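Long-range contacts in ribulose bisphosphate carboxylase (Hyperthermus butylicus DSM 5456, PDB 6HUN), which probably catalyses the magnesium-dependent carboxylation of ribulose 1,5-bisphosphate to two molecules of 3-phosphoglycerate, as an archaeal form III Rubisco linked to AMP breakdown: residues Lys38-Ala43 against Trp102-Val107; Val202-Asn207 against Tyr240-Thr245. All blocks are in the same frame, centred on the assembly; numbering follows the deposited sequence. Where two conformers were deposited one is given.

Interaction 1 (Lys38-Ala43 against Trp102-Val107)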
loop_
_atom_site.group_PDB
_atom_site.type_symbol
_atom_site.label_atom_id
_atom_site.label_comp_id
_atom_site.label_asym_id
_atom_site.label_seq_id
_atom_site.Cartn_x
_atom_site.Cartn_y
_atom_site.Cartn_z
ATOM N N LYS A 38 4.250 -18.317 -23.955
ATOM C CA LYS A 38 3.246 -17.288 -23.684
ATOM C C LYS A 38 2.495 -17.548 -22.380
ATOM O O LYS A 38 1.637 -16.731 -22.013
ATOM C CB LYS A 38 2.237 -17.177 -24.856
ATOM C CG LYS A 38 2.618 -16.214 -26.019
ATOM C CD LYS A 38 3.304 -14.923 -25.532
ATOM C CE LYS A 38 2.334 -13.720 -25.388
ATOM N NZ LYS A 38 2.937 -12.516 -24.689
ATOM N N ASP A 39 2.809 -18.637 -21.661
ATOM C CA ASP A 39 2.039 -19.088 -20.497
ATOM C C ASP A 39 2.731 -18.843 -19.153
ATOM O O ASP A 39 2.299 -19.392 -18.139
ATOM C CB ASP A 39 1.733 -20.573 -20.615
ATOM C CG ASP A 39 2.990 -21.414 -20.775
ATOM O OD1 ASP A 39 4.035 -20.842 -21.186
ATOM O OD2 ASP A 39 2.930 -22.647 -20.514
ATOM N N GLU A 40 3.801 -18.069 -19.120
ATOM C CA GLU A 40 4.511 -17.748 -17.894
ATOM C C GLU A 40 4.248 -16.285 -17.588
ATOM O O GLU A 40 4.046 -15.489 -18.505
ATOM C CB GLU A 40 6.008 -17.986 -18.064
ATOM C CG GLU A 40 6.420 -19.445 -18.358
ATOM C CD GLU A 40 7.789 -19.719 -17.770
ATOM O OE1 GLU A 40 8.783 -19.546 -18.520
ATOM O OE2 GLU A 40 7.895 -20.035 -16.551
ATOM N N VAL A 41 4.225 -15.937 -16.305
ATOM C CA VAL A 41 4.266 -14.516 -15.938
ATOM C C VAL A 41 5.661 -13.986 -16.209
ATOM O O VAL A 41 6.655 -14.636 -15.878
ATOM C CB VAL A 41 3.899 -14.320 -14.459
ATOM C CG1 VAL A 41 4.255 -12.828 -13.965
ATOM C CG2 VAL A 41 2.469 -14.702 -14.209
ATOM N N ILE A 42 5.750 -12.800 -16.814
ATOM C CA ILE A 42 7.021 -12.154 -17.112
ATOM C C ILE A 42 7.050 -10.800 -16.404
ATOM O O ILE A 42 6.174 -9.981 -16.658
ATOM C CB ILE A 42 7.177 -11.945 -18.628
ATOM C CG1 ILE A 42 7.093 -13.310 -19.389
ATOM C CG2 ILE A 42 8.465 -11.190 -18.904
ATOM C CD1 ILE A 42 8.293 -14.046 -19.163
ATOM N N ALA A 43 8.072 -10.544 -15.597
ATOM C CA ALA A 43 8.284 -9.220 -14.987
ATOM C C ALA A 43 9.495 -8.566 -15.642
ATOM O O ALA A 43 10.509 -9.236 -15.859
ATOM C CB ALA A 43 8.527 -9.336 -13.468
ATOM N N TRP A 102 14.572 -9.118 -17.428
ATOM C CA TRP A 102 13.332 -9.858 -17.567
ATOM C C TRP A 102 13.430 -11.139 -16.771
ATOM O O TRP A 102 14.385 -11.919 -16.933
ATOM C CB TRP A 102 13.019 -10.207 -19.033
ATOM C CG TRP A 102 12.677 -9.031 -19.900
ATOM C CD1 TRP A 102 11.449 -8.726 -20.418
ATOM C CD2 TRP A 102 13.574 -8.018 -20.382
ATOM N NE1 TRP A 102 11.528 -7.599 -21.171
ATOM C CE2 TRP A 102 12.819 -7.140 -21.170
ATOM C CE3 TRP A 102 14.938 -7.770 -20.223
ATOM C CZ2 TRP A 102 13.384 -6.022 -21.793
ATOM C CZ3 TRP A 102 15.492 -6.682 -20.830
ATOM C CH2 TRP A 102 14.724 -5.818 -21.616
ATOM N N VAL A 103 12.407 -11.397 -15.975
ATOM C CA VAL A 103 12.318 -12.597 -15.156
ATOM C C VAL A 103 11.027 -13.307 -15.515
ATOM O O VAL A 103 9.961 -12.688 -15.566
ATOM C CB VAL A 103 12.361 -12.276 -13.645
ATOM C CG1 VAL A 103 12.386 -13.598 -12.804
ATOM C CG2 VAL A 103 13.561 -11.456 -13.335
ATOM N N ALA A 104 11.126 -14.605 -15.777
ATOM C CA ALA A 104 9.974 -15.431 -16.082
ATOM C C ALA A 104 9.597 -16.264 -14.853
ATOM O O ALA A 104 10.474 -16.832 -14.178
ATOM C CB ALA A 104 10.290 -16.356 -17.290
ATOM N N TYR A 105 8.287 -16.342 -14.587
ATOM C CA TYR A 105 7.696 -16.955 -13.380
ATOM C C TYR A 105 6.658 -17.995 -13.775
ATOM O O TYR A 105 5.642 -17.637 -14.400
ATOM C CB TYR A 105 6.975 -15.926 -12.479
ATOM C CG TYR A 105 7.861 -14.878 -11.857
ATOM C CD1 TYR A 105 8.155 -13.724 -12.536
ATOM C CD2 TYR A 105 8.409 -15.052 -10.588
ATOM C CE1 TYR A 105 8.975 -12.777 -12.012
ATOM C CE2 TYR A 105 9.249 -14.091 -10.029
ATOM C CZ TYR A 105 9.509 -12.931 -10.753
ATOM O OH TYR A 105 10.339 -11.962 -10.225
ATOM N N PRO A 106 6.770 -19.236 -13.300
ATOM C CA PRO A 106 5.682 -20.211 -13.502
ATOM C C PRO A 106 4.389 -19.771 -12.835
ATOM O O PRO A 106 4.397 -19.248 -11.722
ATOM C CB PRO A 106 6.227 -21.480 -12.840
ATOM C CG PRO A 106 7.653 -21.198 -12.489
ATOM C CD PRO A 106 7.792 -19.724 -12.369
ATOM N N VAL A 107 3.263 -19.956 -13.531
ATOM C CA VAL A 107 1.993 -19.424 -13.008
ATOM C C VAL A 107 1.567 -20.124 -11.718
ATOM O O VAL A 107 0.811 -19.559 -10.916
ATOM C CB VAL A 107 0.876 -19.504 -14.072
ATOM C CG1 VAL A 107 -0.452 -19.079 -13.492
ATOM C CG2 VAL A 107 1.152 -18.566 -15.216
#
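Four backbone hydrogen bonds join the two antiparallel strands here, two at Val41-Tyr105 and two at Ala43-Val103. The Ala43-Val103 pair is the straighter one: Val103 N reaches Ala43 O at 2.9 Å with an N-H...O angle of 169°. At the other end Tyr105 N closes on Val41 O at 2.7 Å, while the return bond from Val41 N to Tyr105 O is bent to 134°. Between them lies the non-hydrogen-bonded pair Ile42-Ala104, where Ile42 CD1 reaches over to the partner strand and touches Ala104 CB at 3.6 Å. Ile42 CG1 lies anti to the carbonyl carbon, beside the backbone N, which carries CD1 to Ala104 and leaves CG2 to meet the edge of the Trp102 indole at CD1. On the face carrying Val41, Ala43, Val103 and Tyr105, the phenol of Tyr105 runs beside the neighbouring strand, with Val41 O in plane at its edge and CE1 3.8 Å from Ala43 CB; its hydroxyl is held by Ser66. Past the paired residues, Val107 CG2 packs against Asp39 O at 3.2 Å, and the bent Glu40 side chain brings OE2 to 3.5 Å from Pro106 N. Strand 132-141 flanks 41-49 through Val140 and Tyr141, and strand 87-93 flanks 99-105 through Tyr89, so this is an interior pairing of the mixed sheet in the Rubisco N-terminal domain.

Interaction 2 (Val202-Asn207 against Tyr240-Thr245)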
loop_
_atom_site.group_PDB
_atom_site.type_symbol
_atom_site.label_atom_id
_atom_site.label_comp_id
_atom_site.label_asym_id
_atom_site.label_seq_id
_atom_site.Cartn_x
_atom_site.Cartn_y
_atom_site.Cartn_z
ATOM N N VAL A 202 -20.745 14.203 -9.425
ATOM C CA VAL A 202 -20.145 14.940 -8.326
ATOM C C VAL A 202 -19.251 13.954 -7.576
ATOM O O VAL A 202 -19.581 12.776 -7.456
ATOM C CB VAL A 202 -21.221 15.588 -7.423
ATOM C CG1 VAL A 202 -22.283 14.602 -7.088
ATOM C CG2 VAL A 202 -20.592 16.175 -6.152
ATOM N N LYS A 203 -18.082 14.401 -7.187
ATOM C CA LYS A 203 -17.066 13.474 -6.681
ATOM C C LYS A 203 -16.594 13.910 -5.318
ATOM O O LYS A 203 -16.188 15.058 -5.134
ATOM C CB LYS A 203 -15.887 13.412 -7.648
ATOM C CG LYS A 203 -14.743 12.418 -7.357
ATOM C CD LYS A 203 -13.712 12.685 -8.479
ATOM C CE LYS A 203 -12.502 11.788 -8.390
ATOM N NZ LYS A 203 -11.215 12.501 -8.061
ATOM N N ASP A 204 -16.563 12.966 -4.374
ATOM C CA ASP A 204 -15.970 13.262 -3.092
ATOM C C ASP A 204 -14.473 13.417 -3.258
ATOM O O ASP A 204 -13.859 12.768 -4.110
ATOM C CB ASP A 204 -16.202 12.092 -2.116
ATOM C CG ASP A 204 -17.546 12.109 -1.465
ATOM O OD1 ASP A 204 -18.353 13.114 -1.593
ATOM O OD2 ASP A 204 -17.806 11.065 -0.821
ATOM N N ASP A 205 -13.848 14.187 -2.386
ATOM C CA ASP A 205 -12.396 14.146 -2.474
ATOM C C ASP A 205 -11.861 12.914 -1.737
ATOM O O ASP A 205 -12.588 12.227 -1.013
ATOM C CB ASP A 205 -11.787 15.437 -1.942
ATOM C CG ASP A 205 -10.519 15.840 -2.703
ATOM O OD1 ASP A 205 -10.500 15.789 -3.955
ATOM O OD2 ASP A 205 -9.525 16.198 -2.051
ATOM N N GLU A 206 -10.559 12.609 -1.962
ATOM C CA GLU A 206 -9.968 11.358 -1.487
ATOM C C GLU A 206 -9.974 11.224 0.027
ATOM O O GLU A 206 -9.943 10.093 0.542
ATOM C CB GLU A 206 -8.530 11.225 -2.026
ATOM C CG GLU A 206 -7.518 12.127 -1.347
ATOM C CD GLU A 206 -7.626 13.578 -1.757
ATOM O OE1 GLU A 206 -7.091 14.432 -1.004
ATOM O OE2 GLU A 206 -8.246 13.867 -2.819
ATOM N N ASN A 207 -10.027 12.307 0.764
ATOM C CA ASN A 207 -9.945 12.164 2.213
ATOM C C ASN A 207 -11.298 12.363 2.858
ATOM O O ASN A 207 -11.402 12.457 4.080
ATOM C CB ASN A 207 -8.851 13.082 2.815
ATOM C CG ASN A 207 -9.147 14.542 2.675
ATOM O OD1 ASN A 207 -10.052 14.918 1.957
ATOM N ND2 ASN A 207 -8.409 15.383 3.400
ATOM N N TYR A 240 -23.045 9.984 -8.321
ATOM C CA TYR A 240 -22.233 10.505 -7.223
ATOM C C TYR A 240 -21.082 9.529 -6.972
ATOM O O TYR A 240 -21.332 8.327 -6.811
ATOM C CB TYR A 240 -23.108 10.636 -5.970
ATOM C CG TYR A 240 -22.453 11.092 -4.697
ATOM C CD1 TYR A 240 -21.271 11.826 -4.701
ATOM C CD2 TYR A 240 -23.000 10.744 -3.462
ATOM C CE1 TYR A 240 -20.679 12.230 -3.501
ATOM C CE2 TYR A 240 -22.425 11.143 -2.274
ATOM C CZ TYR A 240 -21.276 11.873 -2.292
ATOM O OH TYR A 240 -20.723 12.266 -1.103
ATOM N N LEU A 241 -19.838 10.017 -6.999
ATOM C CA LEU A 241 -18.694 9.126 -6.719
ATOM C C LEU A 241 -18.480 9.260 -5.215
ATOM O O LEU A 241 -17.706 10.091 -4.745
ATOM C CB LEU A 241 -17.448 9.482 -7.555
ATOM C CG LEU A 241 -17.625 9.616 -9.085
ATOM C CD1 LEU A 241 -16.350 10.154 -9.814
ATOM C CD2 LEU A 241 -18.114 8.294 -9.714
ATOM N N ALA A 242 -19.197 8.431 -4.456
ATOM C CA ALA A 242 -19.214 8.493 -3.001
ATOM C C ALA A 242 -18.033 7.728 -2.456
ATOM O O ALA A 242 -17.842 6.552 -2.785
ATOM C CB ALA A 242 -20.500 7.882 -2.433
ATOM N N ASN A 243 -17.271 8.370 -1.585
ATOM C CA ASN A 243 -16.043 7.754 -1.075
ATOM C C ASN A 243 -16.389 6.775 0.065
ATOM O O ASN A 243 -16.787 7.195 1.155
ATOM C CB ASN A 243 -15.074 8.837 -0.627
ATOM C CG ASN A 243 -13.646 8.307 -0.513
ATOM O OD1 ASN A 243 -13.455 7.133 -0.330
ATOM N ND2 ASN A 243 -12.646 9.160 -0.727
ATOM N N VAL A 244 -16.224 5.482 -0.195
ATOM C CA VAL A 244 -16.527 4.427 0.785
ATOM C C VAL A 244 -15.265 3.915 1.455
ATOM O O VAL A 244 -15.300 2.872 2.142
ATOM C CB VAL A 244 -17.319 3.265 0.147
ATOM C CG1 VAL A 244 -18.679 3.745 -0.395
ATOM C CG2 VAL A 244 -16.483 2.613 -0.985
ATOM N N THR A 245 -14.140 4.607 1.256
ATOM C CA THR A 245 -12.878 4.241 1.904
ATOM C C THR A 245 -13.077 4.170 3.421
ATOM O O THR A 245 -13.452 5.154 4.066
ATOM C CB THR A 245 -11.797 5.251 1.504
ATOM O OG1 THR A 245 -11.613 5.254 0.045
ATOM C CG2 THR A 245 -10.410 4.905 2.178
#
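Two neighbouring strands of the Rubisco TIM barrel, 201-203 and 239-243, pair in parallel here; the first ends in Lys203 and runs into a loop with Asp205 and Glu206, the three predicted metal ligands. Leu241 bridges the strands with its backbone: its N gives a nearly straight bond to Val202 O (2.8 Å, 173°), and its O takes one from Asp204 N. Beyond this pairing Asp204 takes over with its carboxylate. Asp204 OD1 accepts Tyr240 OH on its syn lone pair at 2.6 Å, lying in plane at the ring edge with carboxylate and ring 83° apart. Asp204 OD2 receives Asn243 N at 2.9 Å from above the carboxylate plane. Arg219 also bonds both the Tyr240 hydroxyl and OD2, and would probably help keep this buried acid ionised. At Asp204 an alanine would remove the carboxylate and would probably loosen the Tyr240 hydroxyl, Arg219 and the backbone at Asn243. Further along, Asn243 CG stands anti to its backbone N (chi1 -162°), so ND2 reaches Asp205 O at 3.1 Å, while OD1 accepts Thr245 N, which makes an Asx turn, and Thr245 OG1 as well. The amide thus ties the metal-ligand loop to the Asx turn that begins at Asn243. Lys203 is extended to its last torsion and lays CG against Leu241 CD1 at 3.7 Å; its uncarboxylated NZ bonds Gln403, near a bound calcium ion. Lys179 makes salt bridges to Asp205 and Glu206, and Asn207 bonds Asn117 of the second subunit. Tyr240 packs outward under helix 216-234, the crossover helix of this beta-alpha-beta unit, while strands 171-174 and 265-269 continue the barrel beyond the pair.

Overall arrangement
From the N terminus, the chain enters strand 41-49, passes through helices and strand 87-93, and returns in strand 99-105, where interaction 1 closes a loop of 58 intervening residues. Strand 132-141 follows, before the chain moves into the catalytic barrel. There, strand 201-203 leads through helix 216-234 to strand 239-243, and interaction 2 closes a shorter loop of 32 residues. The two loops neither nest nor cross; they follow in series. Interaction 1 ties the sheet of the N-terminal domain, and interaction 2 joins adjacent barrel strands beside the metal site. Their centres are 37 Å apart, on opposite sides of the chain's centre.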